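Local coordinates for Thiol:disulfide interchange protein (Proteus mirabilis, PDB 4OD7) that probably introduces disulfide bonds into proteins folding in the periplasm, acting as a dithiol oxidase of the DsbA type with a thioredoxin fold, at residues E26-Y31 and R75-A80; Y160-D165 and K177-V182; Y36-S39 and K43-S46. The protein carries 1 engineered substitution. One frame throughout, in Å; residues are numbered along the deposited sequence.

Contact 1 of 3, residues E26-Y31 and R75-A80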
ATOM      1  N   GLU A  26      -4.574  -0.389  -2.715  1.00 17.33           N
ATOM      2  CA  GLU A  26      -3.719   0.441  -1.879  1.00 15.73           C
ATOM      3  C   GLU A  26      -2.371   0.700  -2.595  1.00 17.82           C
ATOM      4  O   GLU A  26      -1.795  -0.209  -3.182  1.00 15.56           O
ATOM      5  CB  GLU A  26      -3.504  -0.298  -0.565  1.00 17.33           C
ATOM      6  CG  GLU A  26      -4.747  -0.527   0.280  1.00 18.26           C
ATOM      7  CD  GLU A  26      -4.503  -1.355   1.576  1.00 20.98           C
ATOM      8  OE1 GLU A  26      -3.373  -1.491   2.033  1.00 17.67           O
ATOM      9  OE2 GLU A  26      -5.439  -1.996   2.098  1.00 23.31           O
ATOM     10  N   PHE A  27      -1.884   1.942  -2.553  1.00 16.63           N
ATOM     11  CA  PHE A  27      -0.590   2.325  -3.106  1.00 14.86           C
ATOM     12  C   PHE A  27       0.278   2.954  -2.003  1.00 15.27           C
ATOM     13  O   PHE A  27      -0.153   3.886  -1.317  1.00 15.02           O
ATOM     14  CB  PHE A  27      -0.797   3.316  -4.233  1.00 16.88           C
ATOM     15  CG  PHE A  27      -1.539   2.754  -5.402  1.00 15.61           C
ATOM     16  CD1 PHE A  27      -0.878   2.162  -6.452  1.00 17.66           C
ATOM     17  CD2 PHE A  27      -2.915   2.861  -5.473  1.00 16.39           C
ATOM     18  CE1 PHE A  27      -1.611   1.661  -7.538  1.00 17.25           C
ATOM     19  CE2 PHE A  27      -3.623   2.360  -6.550  1.00 18.06           C
ATOM     20  CZ  PHE A  27      -2.979   1.769  -7.571  1.00 17.38           C
ATOM     21  N   PHE A  28       1.509   2.483  -1.870  1.00 15.92           N
ATOM     22  CA  PHE A  28       2.392   2.961  -0.804  1.00 11.53           C
ATOM     23  C   PHE A  28       3.834   2.878  -1.230  1.00 11.73           C
ATOM     24  O   PHE A  28       4.153   2.297  -2.252  1.00 13.90           O
ATOM     25  CB  PHE A  28       2.144   2.142   0.482  1.00 12.08           C
ATOM     26  CG  PHE A  28       2.873   0.809   0.526  1.00 14.26           C
ATOM     27  CD1 PHE A  28       4.008   0.630   1.322  1.00 13.70           C
ATOM     28  CD2 PHE A  28       2.415  -0.283  -0.218  1.00 11.78           C
ATOM     29  CE1 PHE A  28       4.646  -0.595   1.371  1.00 10.06           C
ATOM     30  CE2 PHE A  28       3.069  -1.488  -0.172  1.00 14.06           C
ATOM     31  CZ  PHE A  28       4.179  -1.637   0.640  1.00 12.37           C
ATOM     32  N   SER A  29       4.698   3.453  -0.413  1.00 10.55           N
ATOM     33  CA  SER A  29       6.126   3.321  -0.541  1.00 11.72           C
ATOM     34  C   SER A  29       6.751   3.140   0.852  1.00 13.13           C
ATOM     35  O   SER A  29       6.358   3.800   1.827  1.00 13.90           O
ATOM     36  CB  SER A  29       6.742   4.560  -1.221  1.00 13.66           C
ATOM     37  OG  SER A  29       8.155   4.484  -1.251  1.00 15.10           O
ATOM     38  N   PHE A  30       7.726   2.244   0.940  1.00 13.74           N
ATOM     39  CA  PHE A  30       8.472   2.067   2.167  1.00 11.27           C
ATOM     40  C   PHE A  30       9.293   3.294   2.473  1.00 13.60           C
ATOM     41  O   PHE A  30       9.690   3.500   3.606  1.00 16.82           O
ATOM     42  CB  PHE A  30       9.374   0.882   2.078  1.00 12.42           C
ATOM     43  CG  PHE A  30       8.663  -0.412   2.253  1.00 12.13           C
ATOM     44  CD1 PHE A  30       8.089  -0.738   3.492  1.00 12.30           C
ATOM     45  CD2 PHE A  30       8.569  -1.324   1.197  1.00 11.37           C
ATOM     46  CE1 PHE A  30       7.450  -1.957   3.697  1.00 12.86           C
ATOM     47  CE2 PHE A  30       7.924  -2.544   1.388  1.00 13.66           C
ATOM     48  CZ  PHE A  30       7.343  -2.846   2.648  1.00 14.46           C
ATOM     49  N   TYR A  31       9.488   4.142   1.473  1.00 14.34           N
ATOM     50  CA  TYR A  31      10.226   5.402   1.648  1.00 15.02           C
ATOM     51  C   TYR A  31       9.430   6.578   2.183  1.00 15.30           C
ATOM     52  O   TYR A  31       9.994   7.506   2.689  1.00 14.53           O
ATOM     53  CB  TYR A  31      10.814   5.814   0.319  1.00 16.77           C
ATOM     54  CG  TYR A  31      12.053   5.055  -0.091  1.00 17.78           C
ATOM     55  CD1 TYR A  31      13.290   5.431   0.402  1.00 18.72           C
ATOM     56  CD2 TYR A  31      11.993   3.976  -0.965  1.00 17.46           C
ATOM     57  CE1 TYR A  31      14.434   4.788   0.009  1.00 19.74           C
ATOM     58  CE2 TYR A  31      13.153   3.317  -1.351  1.00 19.55           C
ATOM     59  CZ  TYR A  31      14.359   3.736  -0.851  1.00 19.69           C
ATOM     60  OH  TYR A  31      15.534   3.144  -1.192  1.00 23.03           O
ATOM     61  N   ARG A  75      10.036  -4.765  -5.917  1.00 14.98           N
ATOM     62  CA  ARG A  75      10.298  -6.207  -6.056  1.00 15.47           C
ATOM     63  C   ARG A  75      10.306  -6.909  -4.684  1.00 13.60           C
ATOM     64  O   ARG A  75       9.746  -7.969  -4.556  1.00 13.63           O
ATOM     65  CB  ARG A  75      11.605  -6.454  -6.792  1.00 15.56           C
ATOM     66  CG  ARG A  75      11.909  -7.953  -7.040  1.00 13.56           C
ATOM     67  CD  ARG A  75      13.034  -8.069  -8.079  1.00 17.68           C
ATOM     68  NE  ARG A  75      12.608  -7.667  -9.424  1.00 15.58           N
ATOM     69  CZ  ARG A  75      11.994  -8.444 -10.293  1.00 14.86           C
ATOM     70  NH1 ARG A  75      11.728  -9.713 -10.021  1.00 15.27           N
ATOM     71  NH2 ARG A  75      11.655  -7.945 -11.459  1.00 19.18           N
ATOM     72  N   ALA A  76      10.896  -6.276  -3.665  1.00 13.51           N
ATOM     73  CA  ALA A  76      10.866  -6.762  -2.285  1.00 13.02           C
ATOM     74  C   ALA A  76       9.433  -6.992  -1.839  1.00 13.03           C
ATOM     75  O   ALA A  76       9.119  -7.978  -1.196  1.00 11.18           O
ATOM     76  CB  ALA A  76      11.538  -5.758  -1.352  1.00 11.76           C
ATOM     77  N   TRP A  77       8.564  -6.051  -2.149  1.00 12.52           N
ATOM     78  CA  TRP A  77       7.201  -6.183  -1.712  1.00 12.87           C
ATOM     79  C   TRP A  77       6.537  -7.355  -2.455  1.00 12.33           C
ATOM     80  O   TRP A  77       5.768  -8.096  -1.869  1.00 13.26           O
ATOM     81  CB  TRP A  77       6.420  -4.900  -1.941  1.00 13.84           C
ATOM     82  CG  TRP A  77       4.983  -4.971  -1.431  1.00 10.74           C
ATOM     83  CD1 TRP A  77       3.869  -4.795  -2.152  1.00 12.20           C
ATOM     84  CD2 TRP A  77       4.552  -5.249  -0.093  1.00 11.62           C
ATOM     85  NE1 TRP A  77       2.770  -4.923  -1.370  1.00 14.46           N
ATOM     86  CE2 TRP A  77       3.159  -5.198  -0.092  1.00 14.56           C
ATOM     87  CE3 TRP A  77       5.214  -5.511   1.106  1.00 13.87           C
ATOM     88  CZ2 TRP A  77       2.401  -5.412   1.064  1.00 15.55           C
ATOM     89  CZ3 TRP A  77       4.451  -5.708   2.263  1.00 17.60           C
ATOM     90  CH2 TRP A  77       3.075  -5.668   2.225  1.00 16.70           C
ATOM     91  N   ALA A  78       6.836  -7.500  -3.744  1.00 12.84           N
ATOM     92  CA  ALA A  78       6.385  -8.676  -4.511  1.00 13.02           C
ATOM     93  C   ALA A  78       6.875  -9.998  -3.858  1.00 10.50           C
ATOM     94  O   ALA A  78       6.189 -10.976  -3.901  1.00 11.04           O
ATOM     95  CB  ALA A  78       6.835  -8.591  -5.953  1.00 13.83           C
ATOM     96  N   VAL A  79       8.127 -10.038  -3.401  1.00 14.26           N
ATOM     97  CA  VAL A  79       8.651 -11.212  -2.700  1.00 13.79           C
ATOM     98  C   VAL A  79       7.844 -11.453  -1.423  1.00 14.51           C
ATOM     99  O   VAL A  79       7.535 -12.590  -1.082  1.00 15.90           O
ATOM    100  CB  VAL A  79      10.149 -11.058  -2.395  1.00 12.30           C
ATOM    101  CG1 VAL A  79      10.642 -12.195  -1.485  1.00 11.58           C
ATOM    102  CG2 VAL A  79      10.933 -11.040  -3.695  1.00 13.90           C
ATOM    103  N   ALA A  80       7.540 -10.374  -0.699  1.00 14.67           N
ATOM    104  CA  ALA A  80       6.809 -10.491   0.547  1.00 15.97           C
ATOM    105  C   ALA A  80       5.438 -11.115   0.308  1.00 16.34           C
ATOM    106  O   ALA A  80       4.973 -11.929   1.119  1.00 18.46           O
ATOM    107  CB  ALA A  80       6.672  -9.149   1.196  1.00 14.94           C
TER

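Contact 2 of 3, residues Y160-D165 and K177-V182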
ATOM      1  N   TYR A 160     -13.323   5.213  -7.864  1.00 34.31           N
ATOM      2  CA  TYR A 160     -13.330   6.293  -6.870  1.00 35.57           C
ATOM      3  C   TYR A 160     -11.994   6.407  -6.167  1.00 44.72           C
ATOM      4  O   TYR A 160     -11.530   5.442  -5.584  1.00 46.71           O
ATOM      5  CB  TYR A 160     -14.399   6.077  -5.793  1.00 34.71           C
ATOM      6  CG  TYR A 160     -15.815   5.815  -6.278  1.00 41.12           C
ATOM      7  CD1 TYR A 160     -16.521   6.799  -6.959  1.00 43.45           C
ATOM      8  CD2 TYR A 160     -16.451   4.588  -6.048  1.00 42.60           C
ATOM      9  CE1 TYR A 160     -17.821   6.586  -7.391  1.00 42.10           C
ATOM     10  CE2 TYR A 160     -17.760   4.364  -6.482  1.00 43.24           C
ATOM     11  CZ  TYR A 160     -18.440   5.371  -7.160  1.00 43.14           C
ATOM     12  OH  TYR A 160     -19.740   5.184  -7.613  1.00 46.80           O
ATOM     13  N   LYS A 161     -11.388   7.590  -6.208  1.00 45.22           N
ATOM     14  CA  LYS A 161     -10.164   7.841  -5.459  1.00 38.72           C
ATOM     15  C   LYS A 161     -10.454   8.534  -4.136  1.00 36.09           C
ATOM     16  O   LYS A 161     -10.996   9.645  -4.089  1.00 30.74           O
ATOM     17  CB  LYS A 161      -9.181   8.642  -6.305  1.00 29.92           C
ATOM     18  CG  LYS A 161      -7.835   8.827  -5.656  1.00 26.59           C
ATOM     19  CD  LYS A 161      -6.888   9.607  -6.529  1.00 25.82           C
ATOM     20  CE  LYS A 161      -6.344   8.632  -7.609  1.00 28.43           C
ATOM     21  NZ  LYS A 161      -5.234   9.132  -8.478  1.00 28.26           N
ATOM     22  N   MET A 162     -10.102   7.848  -3.053  1.00 33.78           N
ATOM     23  CA  MET A 162     -10.200   8.419  -1.713  1.00 31.55           C
ATOM     24  C   MET A 162      -9.508   9.769  -1.562  1.00 27.94           C
ATOM     25  O   MET A 162      -8.440   9.993  -2.116  1.00 25.53           O
ATOM     26  CB  MET A 162      -9.623   7.480  -0.672  1.00 28.32           C
ATOM     27  CG  MET A 162     -10.367   6.216  -0.519  1.00 28.35           C
ATOM     28  SD  MET A 162     -12.048   6.409   0.050  1.00 33.06           S
ATOM     29  CE  MET A 162     -11.944   7.000   1.728  1.00 27.48           C
ATOM     30  N   LYS A 163     -10.177  10.669  -0.858  1.00 27.08           N
ATOM     31  CA  LYS A 163      -9.642  11.963  -0.485  1.00 27.64           C
ATOM     32  C   LYS A 163      -9.272  11.961   0.988  1.00 26.03           C
ATOM     33  O   LYS A 163     -10.122  12.188   1.844  1.00 27.20           O
ATOM     34  CB  LYS A 163     -10.665  13.043  -0.771  1.00 29.34           C
ATOM     35  CG  LYS A 163     -10.066  14.368  -1.023  1.00 29.80           C
ATOM     36  CD  LYS A 163     -11.103  15.359  -1.518  1.00 32.16           C
ATOM     37  CE  LYS A 163     -11.177  16.569  -0.588  1.00 32.78           C
ATOM     38  NZ  LYS A 163     -10.092  17.541  -0.792  1.00 32.09           N
ATOM     39  N   ASN A 164      -8.012  11.638   1.267  1.00 24.31           N
ATOM     40  CA  ASN A 164      -7.542  11.389   2.633  1.00 28.64           C
ATOM     41  C   ASN A 164      -7.649  12.630   3.509  1.00 25.33           C
ATOM     42  O   ASN A 164      -7.738  12.524   4.731  1.00 25.82           O
ATOM     43  CB  ASN A 164      -6.116  10.819   2.630  1.00 31.09           C
ATOM     44  CG  ASN A 164      -6.040   9.398   2.051  1.00 21.90           C
ATOM     45  OD1 ASN A 164      -7.002   8.882   1.511  1.00 24.31           O
ATOM     46  ND2 ASN A 164      -4.858   8.800   2.106  1.00 19.87           N
ATOM     47  N   ASP A 165      -7.573  13.796   2.872  1.00 28.56           N
ATOM     48  CA  ASP A 165      -7.699  15.084   3.568  1.00 28.26           C
ATOM     49  C   ASP A 165      -9.155  15.528   3.555  1.00 27.78           C
ATOM     50  O   ASP A 165      -9.461  16.665   3.834  1.00 29.00           O
ATOM     51  CB  ASP A 165      -6.802  16.153   2.937  1.00 25.33           C
ATOM     52  CG  ASP A 165      -7.353  16.752   1.689  1.00 27.52           C
ATOM     53  OD1 ASP A 165      -8.161  16.154   1.037  1.00 29.16           O
ATOM     54  OD2 ASP A 165      -6.898  17.836   1.289  1.00 37.25           O
ATOM     55  N   LYS A 177     -11.275   4.607  11.813  1.00 30.80           N
ATOM     56  CA  LYS A 177     -12.618   4.085  11.846  1.00 32.07           C
ATOM     57  C   LYS A 177     -13.452   4.862  10.863  1.00 32.77           C
ATOM     58  O   LYS A 177     -14.313   4.318  10.173  1.00 34.42           O
ATOM     59  CB  LYS A 177     -13.164   4.162  13.248  1.00 39.32           C
ATOM     60  CG  LYS A 177     -12.588   3.077  14.121  1.00 44.49           C
ATOM     61  CD  LYS A 177     -13.168   3.105  15.522  1.00 53.17           C
ATOM     62  CE  LYS A 177     -12.871   4.451  16.183  1.00 57.68           C
ATOM     63  NZ  LYS A 177     -13.261   4.515  17.606  1.00 61.16           N
ATOM     64  N   ALA A 178     -13.223   6.158  10.852  1.00 31.54           N
ATOM     65  CA  ALA A 178     -13.931   7.036   9.954  1.00 32.73           C
ATOM     66  C   ALA A 178     -13.553   6.715   8.533  1.00 31.06           C
ATOM     67  O   ALA A 178     -14.358   6.849   7.650  1.00 32.19           O
ATOM     68  CB  ALA A 178     -13.616   8.477  10.262  1.00 35.04           C
ATOM     69  N   TYR A 179     -12.288   6.384   8.310  1.00 29.18           N
ATOM     70  CA  TYR A 179     -11.789   6.029   6.984  1.00 28.45           C
ATOM     71  C   TYR A 179     -12.453   4.754   6.527  1.00 29.59           C
ATOM     72  O   TYR A 179     -12.955   4.661   5.405  1.00 28.55           O
ATOM     73  CB  TYR A 179     -10.273   5.836   6.970  1.00 28.17           C
ATOM     74  CG  TYR A 179      -9.656   5.937   5.570  1.00 28.50           C
ATOM     75  CD1 TYR A 179      -9.659   4.858   4.690  1.00 26.16           C
ATOM     76  CD2 TYR A 179      -9.045   7.115   5.145  1.00 27.06           C
ATOM     77  CE1 TYR A 179      -9.108   4.962   3.422  1.00 24.59           C
ATOM     78  CE2 TYR A 179      -8.493   7.227   3.896  1.00 25.22           C
ATOM     79  CZ  TYR A 179      -8.518   6.147   3.033  1.00 25.79           C
ATOM     80  OH  TYR A 179      -7.956   6.282   1.774  1.00 25.71           O
ATOM     81  N   SER A 180     -12.448   3.777   7.432  1.00 30.85           N
ATOM     82  CA  SER A 180     -13.065   2.469   7.203  1.00 32.57           C
ATOM     83  C   SER A 180     -14.557   2.600   6.952  1.00 33.61           C
ATOM     84  O   SER A 180     -15.127   1.824   6.206  1.00 35.07           O
ATOM     85  CB  SER A 180     -12.842   1.560   8.404  1.00 31.33           C
ATOM     86  OG  SER A 180     -13.688   0.441   8.307  1.00 30.44           O
ATOM     87  N   ASP A 181     -15.180   3.572   7.611  1.00 33.02           N
ATOM     88  CA  ASP A 181     -16.591   3.874   7.423  1.00 36.14           C
ATOM     89  C   ASP A 181     -16.872   4.325   5.980  1.00 36.78           C
ATOM     90  O   ASP A 181     -17.783   3.828   5.342  1.00 40.10           O
ATOM     91  CB  ASP A 181     -16.981   4.952   8.418  1.00 37.85           C
ATOM     92  CG  ASP A 181     -18.432   4.923   8.814  1.00 44.16           C
ATOM     93  OD1 ASP A 181     -19.115   3.885   8.630  1.00 45.98           O
ATOM     94  OD2 ASP A 181     -18.876   5.966   9.352  1.00 46.50           O
ATOM     95  N   VAL A 182     -16.097   5.288   5.475  1.00 38.63           N
ATOM     96  CA  VAL A 182     -16.257   5.810   4.097  1.00 36.28           C
ATOM     97  C   VAL A 182     -16.060   4.747   3.003  1.00 35.33           C
ATOM     98  O   VAL A 182     -16.768   4.746   2.008  1.00 35.34           O
ATOM     99  CB  VAL A 182     -15.312   7.003   3.841  1.00 34.04           C
ATOM    100  CG1 VAL A 182     -15.403   7.504   2.417  1.00 33.62           C
ATOM    101  CG2 VAL A 182     -15.671   8.118   4.778  1.00 34.41           C
TER

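Contact 3 of 3, residues Y36-S39 and K43-S46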
ATOM      1  N   TYR A  36       4.202   5.277   6.327  1.00 12.13           N
ATOM      2  CA  TYR A  36       4.512   4.687   7.610  1.00 13.66           C
ATOM      3  C   TYR A  36       3.531   5.142   8.650  1.00 14.54           C
ATOM      4  O   TYR A  36       2.924   4.377   9.395  1.00 14.20           O
ATOM      5  CB  TYR A  36       5.932   5.060   8.045  1.00 15.59           C
ATOM      6  CG  TYR A  36       6.322   4.442   9.361  1.00 17.87           C
ATOM      7  CD1 TYR A  36       6.493   3.075   9.499  1.00 20.88           C
ATOM      8  CD2 TYR A  36       6.463   5.229  10.478  1.00 19.50           C
ATOM      9  CE1 TYR A  36       6.813   2.526  10.702  1.00 19.80           C
ATOM     10  CE2 TYR A  36       6.801   4.696  11.678  1.00 20.68           C
ATOM     11  CZ  TYR A  36       6.976   3.350  11.789  1.00 24.64           C
ATOM     12  OH  TYR A  36       7.298   2.850  13.026  1.00 30.29           O
ATOM     13  N   GLN A  37       3.376   6.440   8.694  1.00 14.46           N
ATOM     14  CA  GLN A  37       2.403   7.009   9.581  1.00 16.88           C
ATOM     15  C   GLN A  37       0.956   6.391   9.402  1.00 15.35           C
ATOM     16  O   GLN A  37       0.314   6.033  10.348  1.00 16.63           O
ATOM     17  CB  GLN A  37       2.360   8.471   9.293  1.00 19.85           C
ATOM     18  CG  GLN A  37       3.049   9.457  10.159  1.00 25.04           C
ATOM     19  CD  GLN A  37       2.357   9.573  11.467  1.00 19.38           C
ATOM     20  OE1 GLN A  37       1.223   9.194  11.645  1.00 21.57           O
ATOM     21  NE2 GLN A  37       3.029  10.084  12.373  1.00 23.48           N
ATOM     22  N   PHE A  38       0.491   6.277   8.165  1.00 14.72           N
ATOM     23  CA  PHE A  38      -0.860   5.811   7.797  1.00 16.61           C
ATOM     24  C   PHE A  38      -1.078   4.329   8.178  1.00 17.26           C
ATOM     25  O   PHE A  38      -2.098   3.956   8.751  1.00 21.28           O
ATOM     26  CB  PHE A  38      -1.070   5.975   6.295  1.00 18.93           C
ATOM     27  CG  PHE A  38      -2.532   5.963   5.842  1.00 19.86           C
ATOM     28  CD1 PHE A  38      -3.325   7.108   5.863  1.00 21.87           C
ATOM     29  CD2 PHE A  38      -3.095   4.807   5.376  1.00 22.65           C
ATOM     30  CE1 PHE A  38      -4.600   7.085   5.423  1.00 22.14           C
ATOM     31  CE2 PHE A  38      -4.413   4.780   4.902  1.00 21.03           C
ATOM     32  CZ  PHE A  38      -5.151   5.899   4.936  1.00 24.41           C
ATOM     33  N   SER A  39      -0.119   3.474   7.821  1.00 18.39           N
ATOM     34  CA  SER A  39      -0.338   2.051   7.970  1.00 18.64           C
ATOM     35  C   SER A  39       0.306   1.462   9.231  1.00 22.48           C
ATOM     36  O   SER A  39      -0.286   0.579   9.837  1.00 29.56           O
ATOM     37  CB  SER A  39       0.200   1.342   6.743  1.00 19.45           C
ATOM     38  OG  SER A  39       1.600   1.414   6.687  1.00 22.77           O
ATOM     39  N   LYS A  43      -2.590   2.644  11.513  1.00 21.38           N
ATOM     40  CA  LYS A  43      -3.196   1.387  11.070  1.00 23.16           C
ATOM     41  C   LYS A  43      -4.507   1.623  10.302  1.00 25.19           C
ATOM     42  O   LYS A  43      -5.498   0.961  10.541  1.00 28.64           O
ATOM     43  CB  LYS A  43      -3.443   0.509  12.298  1.00 24.28           C
ATOM     44  CG  LYS A  43      -2.186   0.210  13.114  1.00 28.40           C
ATOM     45  CD  LYS A  43      -2.535  -0.545  14.352  1.00 32.09           C
ATOM     46  CE  LYS A  43      -1.364  -0.821  15.254  1.00 34.12           C
ATOM     47  NZ  LYS A  43      -1.709  -1.960  16.185  1.00 37.76           N
ATOM     48  N   VAL A  44      -4.539   2.594   9.405  1.00 23.23           N
ATOM     49  CA  VAL A  44      -5.781   2.896   8.727  1.00 21.74           C
ATOM     50  C   VAL A  44      -6.061   1.785   7.724  1.00 22.25           C
ATOM     51  O   VAL A  44      -7.191   1.306   7.646  1.00 22.05           O
ATOM     52  CB  VAL A  44      -5.746   4.270   8.038  1.00 23.10           C
ATOM     53  CG1 VAL A  44      -7.091   4.605   7.402  1.00 23.14           C
ATOM     54  CG2 VAL A  44      -5.405   5.349   9.016  1.00 20.32           C
ATOM     55  N   ASN A  45      -5.067   1.354   6.949  1.00 21.63           N
ATOM     56  CA  ASN A  45      -5.346   0.262   5.980  1.00 21.15           C
ATOM     57  C   ASN A  45      -5.723  -1.059   6.661  1.00 21.16           C
ATOM     58  O   ASN A  45      -6.552  -1.802   6.175  1.00 21.83           O
ATOM     59  CB  ASN A  45      -4.177  -0.016   5.043  1.00 20.12           C
ATOM     60  CG  ASN A  45      -2.976  -0.571   5.753  1.00 19.46           C
ATOM     61  OD1 ASN A  45      -2.554  -0.049   6.767  1.00 21.72           O
ATOM     62  ND2 ASN A  45      -2.464  -1.675   5.264  1.00 18.32           N
ATOM     63  N   SER A  46      -5.135  -1.330   7.806  1.00 21.56           N
ATOM     64  CA  SER A  46      -5.458  -2.532   8.508  1.00 22.05           C
ATOM     65  C   SER A  46      -6.863  -2.451   9.141  1.00 22.62           C
ATOM     66  O   SER A  46      -7.565  -3.444   9.148  1.00 24.63           O
ATOM     67  CB  SER A  46      -4.333  -2.869   9.483  1.00 22.11           C
ATOM     68  OG  SER A  46      -3.992  -1.778  10.245  1.00 26.55           O
TER

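Contact 1 of 3, residues E26-Y31 and R75-A80
Phe28 drives the edge of its ring into the face of the Trp77 indole, and this is the tight part of the contact. Its CZ stands 3.7 Å above the indole plane, over the middle of the double ring, while Phe28 CE2 lies 3.7 Å from Trp77 NE1. The planes are 82° apart, a T-shaped pair with centroids 4.9 Å apart. A phenylalanine suits this place because its hydrogen-bearing edge meets the electron-rich indole without offering a polar atom to a buried site. With CG anti to the backbone N (chi1 -177°), Trp77 extends from helix 70-83, part of the helical region inserted into the thioredoxin fold of DsbA proteins, toward the end of strand 24-28. The indole is not purely apolar there: its NE1 donates to the backbone O of Arg60 on the neighbouring strand. Phe30 makes the looser half. Its CZ comes within 3.7 Å of Trp77 CE3, but the rings meet obliquely, their centroids 5.8 Å apart. The Phe30 face instead receives Phe28 CE1, completing an aromatic cluster. On the more open side, Ser29 OG accepts from Tyr31 N at 3.1 Å in an ST turn, and Tyr31 is partly exposed.

Contact 2 of 3, residues Y160-D165 and K177-V182
The backbones of Asn164 and Tyr179 stand 8.1 Å apart at their CA atoms, and those of Met162 and Val182 are separated by 8.8 Å. No hydrogen bond joins main chain to main chain across this gap between strand 160-162, with the loop that leaves it, and helix 172-187; side chains must fill it. Tyr179 reaches across from the helix, its CG anti to the backbone N, and ends in the polar bond of the contact: Tyr179 OH donates to Asn164 OD1 at 2.8 Å. The C=O...donor angle is 129°, and the hydroxyl is tilted 32° from the carbonyl plane. OD1 in turn lies at the edge of the phenol ring. Tyrosine suits the position because one side chain offers both a ring for apolar neighbours and a hydroxyl for the amide. Met162 exploits the ring. Its chain bends at chi2 (-63°) and again at chi3, which folds the methyl group over one face, offset toward the rim, with CE 4.0 Å from the ring centroid. This is a CH-pi contact, while the sulfur sits obliquely and farther off in a Met-aromatic relation. The same methyl also meets the helix one turn on, where Met162 CE and Val182 CG1 are 3.6 Å apart. Nearer the backbone, Met162 CB touches Tyr179 OH at 3.2 Å. Toward solvent, Lys163 and Asp165 form a local salt bridge, and Asp165 packs on the backbone of the bound peptide. Together the pieces show the C-terminal beta-beta-alpha part of the thioredoxin fold, in which a helix packs on the face of the sheet it follows.

Contact 3 of 3, residues Y36-S39 and K43-S46
Val44 N donates to Phe38 O over 2.9 Å in an almost straight bond (175° at the hydrogen), a link reaching back six residues across the junction of helices 33-41 and 44-51. Lys43, with a positive phi of 59°, takes the turn; it is the first residue to leave helical angles after one helix and the N-cap of the next. Its N lies near Phe38 O but at too poor an angle to bond, whereas Lys43 CA approaches Ser39 O at 3.3 Å in a CA-H...O contact. The lysine chain runs extended into solvent. Val44 points the other way, inward. Its CB lies over one face of the Phe38 ring, 3.7 Å from the centroid, and CG1 comes to 3.4 Å from Phe38 CZ. Phe38 takes chi1 of -161°, which sets CG opposite the backbone N and carries the ring under the valine, whose branched shape fits against a flat ring. Asn45 OD1 touches Ser39 CB at 3.1 Å without a hydrogen bond; Ser39 OG bonds instead to Cys35 O. Cys35 belongs to the redox-active pair, broken here by the engineered Ser32. The buried Asn45 N has no partner. Around the junction, Tyr179 of helix 172-187 meets the Phe38 ring edge-to-face and also touches Val44, while Ser39 and Asn45 rest on Arg60 of strand 58-62, and Phe94 of helix 86-99 packs against Ser39.

Overall arrangement
All three contacts are largely buried but differ in depth and chemistry. Contact 1, centred about 7 Å from the centre of the chain, is wholly aromatic across its segments. Contact 2, centred about 15 Å from the chain centre, combines packing with a side-chain hydrogen bond near a solvent-facing salt bridge. Contact 3 joins a backbone bond between consecutive helices to valine-on-ring packing, with an exposed lysine at its edge. Contacts 1 and 2 reach the same sheet without touching. Contact 3 touches both, through a weak, long bond of 3.4 Å from Asn45 ND2 to Glu26 OE1 and through Val44 CG1, 3.4 Å from Tyr179 CG. Along the chain, contact 3 nests inside contact 1 and contact 2 follows.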